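Local coordinates for protein glutamate--cysteine ligase GshA (Methylobacillus flagellatus KT, PDB 3K1T) that probably acts as a ligase, joining glutamate to cysteine to make gamma-glutamylcysteine, at residues A[51-60]-A[328-336]; A[381-389]-A[397-405]. One frame throughout, in Å; residues are numbered along the deposited sequence.

Interaction 1 of 2, residues A[51-60]-A[328-336]; sequences RNAGFKLAPV and QEGVYTFEH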
loop_
_atom_site.group_PDB
_atom_site.type_symbol
_atom_site.label_atom_id
_atom_site.label_comp_id
_atom_site.label_asym_id
_atom_site.label_seq_id
_atom_site.Cartn_x
_atom_site.Cartn_y
_atom_site.Cartn_z
ATOM N N ARG A 51 -12.515 11.800 -18.567
ATOM C CA ARG A 51 -13.007 11.494 -19.904
ATOM C C ARG A 51 -11.853 11.358 -20.891
ATOM O O ARG A 51 -10.961 12.211 -20.961
ATOM C CB ARG A 51 -14.044 12.491 -20.395
ATOM C CG ARG A 51 -15.385 12.314 -19.685
ATOM C CD ARG A 51 -16.457 13.155 -20.353
ATOM N NE ARG A 51 -17.774 12.677 -19.985
ATOM C CZ ARG A 51 -18.904 13.103 -20.523
ATOM N NH1 ARG A 51 -18.882 14.061 -21.427
ATOM N NH2 ARG A 51 -20.069 12.564 -20.129
ATOM N N ASN A 52 -11.889 10.238 -21.610
ATOM C CA ASN A 52 -10.933 9.931 -22.682
ATOM C C ASN A 52 -11.650 10.185 -24.025
ATOM O O ASN A 52 -12.545 9.436 -24.428
ATOM C CB ASN A 52 -10.509 8.478 -22.532
ATOM C CG ASN A 52 -9.428 8.080 -23.515
ATOM O OD1 ASN A 52 -9.141 8.814 -24.449
ATOM N ND2 ASN A 52 -8.850 6.897 -23.326
ATOM N N ALA A 53 -11.251 11.260 -24.689
ATOM C CA ALA A 53 -11.819 11.703 -25.958
ATOM C C ALA A 53 -10.966 11.211 -27.133
ATOM O O ALA A 53 -11.267 11.516 -28.295
ATOM C CB ALA A 53 -11.879 13.245 -25.956
ATOM N N GLY A 54 -9.868 10.505 -26.845
ATOM C CA GLY A 54 -8.896 10.142 -27.900
ATOM C C GLY A 54 -7.984 11.298 -28.282
ATOM O O GLY A 54 -6.772 11.113 -28.478
ATOM N N PHE A 55 -8.563 12.494 -28.412
ATOM C CA PHE A 55 -7.776 13.710 -28.649
ATOM C C PHE A 55 -7.434 14.510 -27.370
ATOM O O PHE A 55 -6.749 15.563 -27.429
ATOM C CB PHE A 55 -8.490 14.589 -29.687
ATOM C CG PHE A 55 -9.853 15.058 -29.281
ATOM C CD1 PHE A 55 -10.001 16.103 -28.363
ATOM C CD2 PHE A 55 -10.986 14.501 -29.843
ATOM C CE1 PHE A 55 -11.251 16.561 -27.999
ATOM C CE2 PHE A 55 -12.254 14.959 -29.482
ATOM C CZ PHE A 55 -12.386 15.993 -28.579
ATOM N N LYS A 56 -7.866 13.988 -26.224
ATOM C CA LYS A 56 -7.740 14.657 -24.938
ATOM C C LYS A 56 -8.009 13.637 -23.832
ATOM O O LYS A 56 -8.824 12.741 -24.012
ATOM C CB LYS A 56 -8.860 15.759 -24.858
ATOM C CG LYS A 56 -8.681 16.700 -23.816
ATOM C CD LYS A 56 -9.475 17.944 -23.999
ATOM C CE LYS A 56 -9.159 18.893 -22.889
ATOM N NZ LYS A 56 -8.821 20.238 -23.442
ATOM N N LEU A 57 -7.363 13.791 -22.674
ATOM C CA LEU A 57 -7.635 12.985 -21.490
ATOM C C LEU A 57 -7.650 13.931 -20.276
ATOM O O LEU A 57 -6.616 14.436 -19.891
ATOM C CB LEU A 57 -6.596 11.868 -21.308
ATOM C CG LEU A 57 -6.774 11.005 -20.058
ATOM C CD1 LEU A 57 -8.115 10.207 -20.051
ATOM C CD2 LEU A 57 -5.525 10.076 -19.907
ATOM N N ALA A 58 -8.831 14.194 -19.726
ATOM C CA ALA A 58 -8.997 15.284 -18.770
ATOM C C ALA A 58 -9.905 14.900 -17.614
ATOM O O ALA A 58 -10.852 14.117 -17.769
ATOM C CB ALA A 58 -9.520 16.608 -19.489
ATOM N N PRO A 59 -9.597 15.428 -16.430
ATOM C CA PRO A 59 -10.515 15.265 -15.322
ATOM C C PRO A 59 -11.703 16.207 -15.427
ATOM O O PRO A 59 -11.547 17.380 -15.834
ATOM C CB PRO A 59 -9.644 15.598 -14.099
ATOM C CG PRO A 59 -8.695 16.648 -14.622
ATOM C CD PRO A 59 -8.441 16.289 -16.081
ATOM N N VAL A 60 -12.879 15.698 -15.076
ATOM C CA VAL A 60 -14.110 16.466 -15.145
ATOM C C VAL A 60 -14.854 16.604 -13.819
ATOM O O VAL A 60 -15.862 17.334 -13.766
ATOM C CB VAL A 60 -15.070 15.922 -16.208
ATOM C CG1 VAL A 60 -14.424 16.014 -17.612
ATOM C CG2 VAL A 60 -15.518 14.467 -15.857
ATOM N N GLN A 328 -17.209 25.843 -18.893
ATOM C CA GLN A 328 -16.086 24.934 -19.119
ATOM C C GLN A 328 -16.211 24.242 -20.488
ATOM O O GLN A 328 -17.285 23.831 -20.883
ATOM C CB GLN A 328 -15.997 23.885 -18.013
ATOM C CG GLN A 328 -14.677 23.072 -18.052
ATOM C CD GLN A 328 -14.631 21.933 -17.045
ATOM O OE1 GLN A 328 -15.629 21.245 -16.822
ATOM N NE2 GLN A 328 -13.458 21.745 -16.416
ATOM N N GLU A 329 -15.083 24.116 -21.181
ATOM C CA GLU A 329 -14.980 23.254 -22.347
ATOM C C GLU A 329 -15.475 21.849 -21.990
ATOM O O GLU A 329 -14.985 21.245 -21.034
ATOM C CB GLU A 329 -13.520 23.196 -22.803
ATOM C CG GLU A 329 -13.187 22.063 -23.799
ATOM C CD GLU A 329 -11.705 21.918 -24.081
ATOM O OE1 GLU A 329 -10.924 22.879 -23.817
ATOM O OE2 GLU A 329 -11.320 20.835 -24.611
ATOM N N GLY A 330 -16.451 21.364 -22.734
ATOM C CA GLY A 330 -16.940 19.997 -22.583
ATOM C C GLY A 330 -15.954 19.024 -23.215
ATOM O O GLY A 330 -15.340 19.357 -24.233
ATOM N N VAL A 331 -15.773 17.860 -22.589
ATOM C CA VAL A 331 -14.841 16.814 -23.086
ATOM C C VAL A 331 -15.680 15.607 -23.432
ATOM O O VAL A 331 -16.560 15.222 -22.675
ATOM C CB VAL A 331 -13.800 16.461 -22.017
ATOM C CG1 VAL A 331 -12.780 15.398 -22.559
ATOM C CG2 VAL A 331 -13.071 17.757 -21.545
ATOM N N TYR A 332 -15.452 15.035 -24.601
ATOM C CA TYR A 332 -16.172 13.838 -25.043
ATOM C C TYR A 332 -15.589 12.620 -24.369
ATOM O O TYR A 332 -14.383 12.591 -24.032
ATOM C CB TYR A 332 -16.053 13.671 -26.568
ATOM C CG TYR A 332 -16.943 14.623 -27.322
ATOM C CD1 TYR A 332 -18.256 14.286 -27.609
ATOM C CD2 TYR A 332 -16.462 15.857 -27.748
ATOM C CE1 TYR A 332 -19.098 15.165 -28.284
ATOM C CE2 TYR A 332 -17.293 16.756 -28.427
ATOM C CZ TYR A 332 -18.618 16.406 -28.682
ATOM O OH TYR A 332 -19.453 17.276 -29.366
ATOM N N THR A 333 -16.432 11.611 -24.144
ATOM C CA THR A 333 -15.921 10.268 -23.905
ATOM C C THR A 333 -16.346 9.369 -25.066
ATOM O O THR A 333 -17.534 9.309 -25.399
ATOM C CB THR A 333 -16.381 9.615 -22.589
ATOM O OG1 THR A 333 -16.035 8.195 -22.612
ATOM C CG2 THR A 333 -17.920 9.793 -22.342
ATOM N N PHE A 334 -15.382 8.667 -25.673
ATOM C CA PHE A 334 -15.694 7.709 -26.739
ATOM C C PHE A 334 -15.511 6.272 -26.284
ATOM O O PHE A 334 -15.609 5.356 -27.089
ATOM C CB PHE A 334 -14.881 7.993 -28.007
ATOM C CG PHE A 334 -15.160 9.340 -28.577
ATOM C CD1 PHE A 334 -16.422 9.654 -29.033
ATOM C CD2 PHE A 334 -14.206 10.322 -28.563
ATOM C CE1 PHE A 334 -16.711 10.923 -29.535
ATOM C CE2 PHE A 334 -14.481 11.587 -29.066
ATOM C CZ PHE A 334 -15.745 11.884 -29.551
ATOM N N GLU A 335 -15.311 6.049 -24.988
ATOM C CA GLU A 335 -15.264 4.673 -24.499
ATOM C C GLU A 335 -16.695 4.107 -24.474
ATOM O O GLU A 335 -17.625 4.798 -24.044
ATOM C CB GLU A 335 -14.637 4.613 -23.111
ATOM C CG GLU A 335 -13.202 5.093 -23.074
ATOM C CD GLU A 335 -12.503 4.730 -21.751
ATOM O OE1 GLU A 335 -12.176 3.539 -21.557
ATOM O OE2 GLU A 335 -12.332 5.626 -20.901
ATOM N N HIS A 336 -16.861 2.887 -24.961
ATOM C CA HIS A 336 -18.137 2.211 -24.960
ATOM C C HIS A 336 -17.976 0.766 -24.483
ATOM O O HIS A 336 -17.035 0.052 -24.870
ATOM C CB HIS A 336 -18.719 2.121 -26.368
ATOM C CG HIS A 336 -19.293 3.391 -26.896
ATOM N ND1 HIS A 336 -18.510 4.463 -27.281
ATOM C CD2 HIS A 336 -20.580 3.751 -27.134
ATOM C CE1 HIS A 336 -19.298 5.424 -27.749
ATOM N NE2 HIS A 336 -20.558 5.026 -27.653
HETATM O O HOH W 1 -13.764 8.116 -20.997
HETATM O O HOH W 2 -12.252 19.801 -14.732
HETATM O O HOH W 3 -16.846 19.444 -15.262
#

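Interaction 2 of 2, residues A[381-389]-A[397-405]; sequences TFETPCSTP and AAPNRFYAY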
loop_
_atom_site.group_PDB
_atom_site.type_symbol
_atom_site.label_atom_id
_atom_site.label_comp_id
_atom_site.label_asym_id
_atom_site.label_seq_id
_atom_site.Cartn_x
_atom_site.Cartn_y
_atom_site.Cartn_z
ATOM N N THR A 381 -16.530 -2.637 -12.689
ATOM C CA THR A 381 -15.272 -2.498 -11.969
ATOM C C THR A 381 -14.067 -2.632 -12.914
ATOM O O THR A 381 -14.139 -3.271 -13.964
ATOM C CB THR A 381 -15.199 -3.488 -10.751
ATOM O OG1 THR A 381 -14.249 -2.978 -9.790
ATOM C CG2 THR A 381 -14.798 -4.880 -11.215
ATOM N N PHE A 382 -13.005 -1.907 -12.578
ATOM C CA PHE A 382 -11.742 -1.921 -13.327
ATOM C C PHE A 382 -11.115 -3.296 -13.207
ATOM O O PHE A 382 -11.094 -3.866 -12.124
ATOM C CB PHE A 382 -10.742 -0.937 -12.718
ATOM C CG PHE A 382 -10.975 0.497 -13.045
ATOM C CD1 PHE A 382 -11.993 0.924 -13.919
ATOM C CD2 PHE A 382 -10.157 1.443 -12.479
ATOM C CE1 PHE A 382 -12.150 2.251 -14.209
ATOM C CE2 PHE A 382 -10.320 2.775 -12.755
ATOM C CZ PHE A 382 -11.335 3.191 -13.611
ATOM N N GLU A 383 -10.574 -3.785 -14.303
ATOM C CA GLU A 383 -9.841 -5.042 -14.354
ATOM C C GLU A 383 -8.298 -4.842 -14.317
ATOM O O GLU A 383 -7.558 -5.769 -14.007
ATOM C CB GLU A 383 -10.244 -5.766 -15.638
ATOM C CG GLU A 383 -11.738 -6.186 -15.703
ATOM C CD GLU A 383 -12.089 -7.270 -14.683
ATOM O OE1 GLU A 383 -11.321 -8.251 -14.641
ATOM O OE2 GLU A 383 -13.144 -7.177 -13.978
ATOM N N THR A 384 -7.817 -3.643 -14.574
ATOM C CA THR A 384 -6.384 -3.403 -14.749
ATOM C C THR A 384 -5.914 -2.457 -13.661
ATOM O O THR A 384 -6.582 -1.460 -13.405
ATOM C CB THR A 384 -6.127 -2.763 -16.154
ATOM O OG1 THR A 384 -6.704 -3.571 -17.190
ATOM C CG2 THR A 384 -4.627 -2.555 -16.448
ATOM N N PRO A 385 -4.756 -2.727 -13.028
ATOM C CA PRO A 385 -4.174 -1.775 -12.080
ATOM C C PRO A 385 -3.679 -0.516 -12.776
ATOM O O PRO A 385 -3.343 -0.569 -13.955
ATOM C CB PRO A 385 -2.955 -2.530 -11.520
ATOM C CG PRO A 385 -3.161 -3.933 -11.841
ATOM C CD PRO A 385 -3.969 -3.964 -13.111
ATOM N N CYS A 386 -3.577 0.587 -12.031
ATOM C CA CYS A 386 -3.055 1.868 -12.551
ATOM C C CYS A 386 -1.590 2.114 -12.241
ATOM O O CYS A 386 -1.061 3.142 -12.653
ATOM C CB CYS A 386 -3.882 3.056 -11.979
ATOM S SG CYS A 386 -5.638 2.990 -12.418
ATOM N N SER A 387 -0.946 1.227 -11.479
ATOM C CA SER A 387 0.400 1.478 -10.991
ATOM C C SER A 387 1.458 0.536 -11.586
ATOM O O SER A 387 2.560 0.404 -11.051
ATOM C CB SER A 387 0.394 1.377 -9.443
ATOM O OG SER A 387 -0.050 0.062 -9.018
ATOM N N THR A 388 1.131 -0.098 -12.709
ATOM C CA THR A 388 1.995 -1.126 -13.320
ATOM C C THR A 388 2.234 -0.833 -14.801
ATOM O O THR A 388 1.914 -1.642 -15.675
ATOM C CB THR A 388 1.373 -2.534 -13.132
ATOM O OG1 THR A 388 0.039 -2.539 -13.672
ATOM C CG2 THR A 388 1.382 -2.933 -11.664
ATOM N N PRO A 389 2.775 0.346 -15.114
ATOM C CA PRO A 389 3.070 0.621 -16.539
ATOM C C PRO A 389 4.128 -0.335 -17.134
ATOM O O PRO A 389 4.980 -0.864 -16.414
ATOM C CB PRO A 389 3.656 2.043 -16.513
ATOM C CG PRO A 389 4.254 2.152 -15.108
ATOM C CD PRO A 389 3.296 1.416 -14.226
ATOM N N ALA A 397 -1.504 -0.051 -24.572
ATOM C CA ALA A 397 -1.774 -1.302 -23.894
ATOM C C ALA A 397 -2.540 -0.982 -22.588
ATOM O O ALA A 397 -2.355 0.091 -21.995
ATOM C CB ALA A 397 -0.469 -2.060 -23.575
ATOM N N ALA A 398 -3.353 -1.917 -22.125
ATOM C CA ALA A 398 -4.214 -1.663 -20.964
ATOM C C ALA A 398 -3.484 -1.125 -19.720
ATOM O O ALA A 398 -3.922 -0.125 -19.142
ATOM C CB ALA A 398 -5.066 -2.922 -20.593
ATOM N N PRO A 399 -2.363 -1.742 -19.329
ATOM C CA PRO A 399 -1.651 -1.214 -18.157
ATOM C C PRO A 399 -1.097 0.195 -18.363
ATOM O O PRO A 399 -0.891 0.923 -17.387
ATOM C CB PRO A 399 -0.497 -2.181 -17.946
ATOM C CG PRO A 399 -0.773 -3.369 -18.845
ATOM C CD PRO A 399 -1.766 -2.986 -19.859
ATOM N N ASN A 400 -0.862 0.562 -19.600
ATOM C CA ASN A 400 -0.359 1.895 -19.936
ATOM C C ASN A 400 -1.467 2.955 -20.034
ATOM O O ASN A 400 -1.290 4.094 -19.553
ATOM C CB ASN A 400 0.519 1.808 -21.195
ATOM C CG ASN A 400 1.797 1.080 -20.948
ATOM O OD1 ASN A 400 2.288 1.029 -19.814
ATOM N ND2 ASN A 400 2.392 0.528 -22.010
ATOM N N ARG A 401 -2.631 2.559 -20.570
ATOM C CA ARG A 401 -3.816 3.379 -20.510
ATOM C C ARG A 401 -4.153 3.690 -19.047
ATOM O O ARG A 401 -4.427 4.861 -18.688
ATOM C CB ARG A 401 -4.990 2.662 -21.197
ATOM C CG ARG A 401 -6.389 3.350 -21.002
ATOM C CD ARG A 401 -6.671 4.399 -22.016
ATOM N NE ARG A 401 -6.876 3.842 -23.363
ATOM C CZ ARG A 401 -8.008 3.377 -23.867
ATOM N NH1 ARG A 401 -9.122 3.380 -23.155
ATOM N NH2 ARG A 401 -8.023 2.884 -25.107
ATOM N N PHE A 402 -4.154 2.652 -18.205
ATOM C CA PHE A 402 -4.539 2.832 -16.793
ATOM C C PHE A 402 -3.497 3.579 -15.982
ATOM O O PHE A 402 -3.850 4.336 -15.070
ATOM C CB PHE A 402 -5.060 1.496 -16.169
ATOM C CG PHE A 402 -6.482 1.252 -16.524
ATOM C CD1 PHE A 402 -6.824 0.724 -17.772
ATOM C CD2 PHE A 402 -7.497 1.684 -15.700
ATOM C CE1 PHE A 402 -8.131 0.569 -18.148
ATOM C CE2 PHE A 402 -8.824 1.521 -16.071
ATOM C CZ PHE A 402 -9.136 0.980 -17.302
ATOM N N TYR A 403 -2.215 3.434 -16.345
ATOM C CA TYR A 403 -1.176 4.266 -15.762
ATOM C C TYR A 403 -1.465 5.748 -16.062
ATOM O O TYR A 403 -1.390 6.606 -15.139
ATOM C CB TYR A 403 0.253 3.873 -16.207
ATOM C CG TYR A 403 1.315 4.766 -15.615
ATOM C CD1 TYR A 403 1.584 4.752 -14.247
ATOM C CD2 TYR A 403 2.067 5.632 -16.413
ATOM C CE1 TYR A 403 2.545 5.565 -13.684
ATOM C CE2 TYR A 403 3.046 6.486 -15.837
ATOM C CZ TYR A 403 3.268 6.449 -14.468
ATOM O OH TYR A 403 4.230 7.279 -13.884
ATOM N N ALA A 404 -1.796 6.050 -17.325
ATOM C CA ALA A 404 -2.151 7.412 -17.707
ATOM C C ALA A 404 -3.385 7.912 -16.932
ATOM O O ALA A 404 -3.389 9.043 -16.459
ATOM C CB ALA A 404 -2.371 7.552 -19.247
ATOM N N TYR A 405 -4.400 7.070 -16.766
ATOM C CA TYR A 405 -5.562 7.462 -15.954
ATOM C C TYR A 405 -5.119 7.834 -14.521
ATOM O O TYR A 405 -5.587 8.840 -13.941
ATOM C CB TYR A 405 -6.610 6.342 -15.890
ATOM C CG TYR A 405 -7.417 6.107 -17.156
ATOM C CD1 TYR A 405 -7.181 6.827 -18.307
ATOM C CD2 TYR A 405 -8.426 5.142 -17.194
ATOM C CE1 TYR A 405 -7.949 6.599 -19.477
ATOM C CE2 TYR A 405 -9.187 4.915 -18.354
ATOM C CZ TYR A 405 -8.943 5.656 -19.487
ATOM O OH TYR A 405 -9.673 5.452 -20.652
HETATM O O HOH W 4 -0.878 -0.127 -14.892
HETATM O O HOH W 5 -0.802 6.284 -12.269
#

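Interaction 1 of 2, residues A[51-60]-A[328-336]
The guanidinium of R51 reaches across to residues 328-336 and donates from NH1 to V331 O, 2.9 Å away, in a nearly straight bond (165° at the hydrogen) close to the guanidinium plane. T333 CG2 presses over one face of the same group, 3.7 Å from R51 NE. Beyond the contact, L370 O, N371 O and the carboxylate of E343 take further N-H groups, fixing its rotation. K56 and E329 come from opposite directions to form a salt bridge, K56 NZ meeting E329 OE2 at 2.8 Å from above the carboxylate plane; NZ is also held by W231 O and N234 O, while E329 OE1 takes the backbone N of Y236 and the indole NH of W231.

Backbone pairing is sparse. F334 N donates to N52 O at 3.2 Å, and T333 CA adds a CA-H...O contact to the same oxygen. One water accepts from N52 N and donates to T333 OG1 and E335 OE2; T333 OG1 also bonds to A342 O, and E335 OE1 to Y358 OH. Two other waters link the amide of Q328 to P59 O and V60 O.

V331 is the apolar centre. Its CG1, anti to the backbone N (chi1 -178°), meets the CB atoms of R51 and A53, whereas CG2 lies 4.3 Å from A58 CB. Around the turn, F55 CZ approaches Y332 CD2 at 4.2 Å and F55 CE2 meets the edge of the F334 ring, where A53 O also lies.

An Asx turn at N52 and an ST turn at T333 shape the two backbones where they meet. The whole is a β-hairpin end, between strands 45-52 and 57-63, crossed by the linker that carries the chain from the four-stranded sheet to the seven-stranded antiparallel one.

Interaction 2 of 2, residues A[381-389]-A[397-405]
F402 points one edge of its ring at the face of F382, its CE2 standing 3.6 Å above the plane and over the centre, in a T-shaped pair with planes at 75°. T384 CB lies over one face of the F402 ring, 3.9 Å from F402 CD1, and Y405 covers the opposite face. At the rim, C386 SG sits in the ring plane, 4.0 Å from F402 CD2. P389 lays CG over the face of the Y403 ring in a CH-pi contact, CG 4.0 Å from the ring centroid; Y403 CG is anti to the backbone N (chi1 179°), which brings that face to the proline. Y403 CA-H also points at C386 O, 3.3 Å from CA.

Waters form the next layer. One donates to P385 O and P399 O and accepts from T388 OG1, and a second joins C386 O to Y403 O. N400 OD1 touches P389 CA but takes its hydrogen bond from D390 N, fixing the start of the intervening loop, while Y403 OH is held by E30. F382 meets Y358 in another edge-to-face pair, and P78 and Q124 of the second subunit pack against the loop at 385-389.

Direct adhesion is thus aromatic, aliphatic and CH...O in character: shape fit positions the loop on the helix, and water supplies the polar link from P385 O to P399 O and from C386 O to Y403 O.

In the fold
Hairpin 51-60 comes first along the chain and is separated by 267 residues, which hold the mixed sheet and all of the four-stranded one but the end of its strand 324-329, from 328-336, which closes interaction 1. Interaction 2 follows in series, neither nested nor crossed: 381-389 leaves strand 377-381, and only seven residues later 397-405 begins the C-terminal helix, closing a short loop. Though their centres are about 17 Å apart, the two contacts meet at Y405, whose OH lies 2.7 Å from E335 OE2, a probable but weak hydrogen bond, and 3.1 Å from N52 ND2, a hydrogen bond. The helix therefore joins the loop by the second subunit to the hairpin and linker of interaction 1.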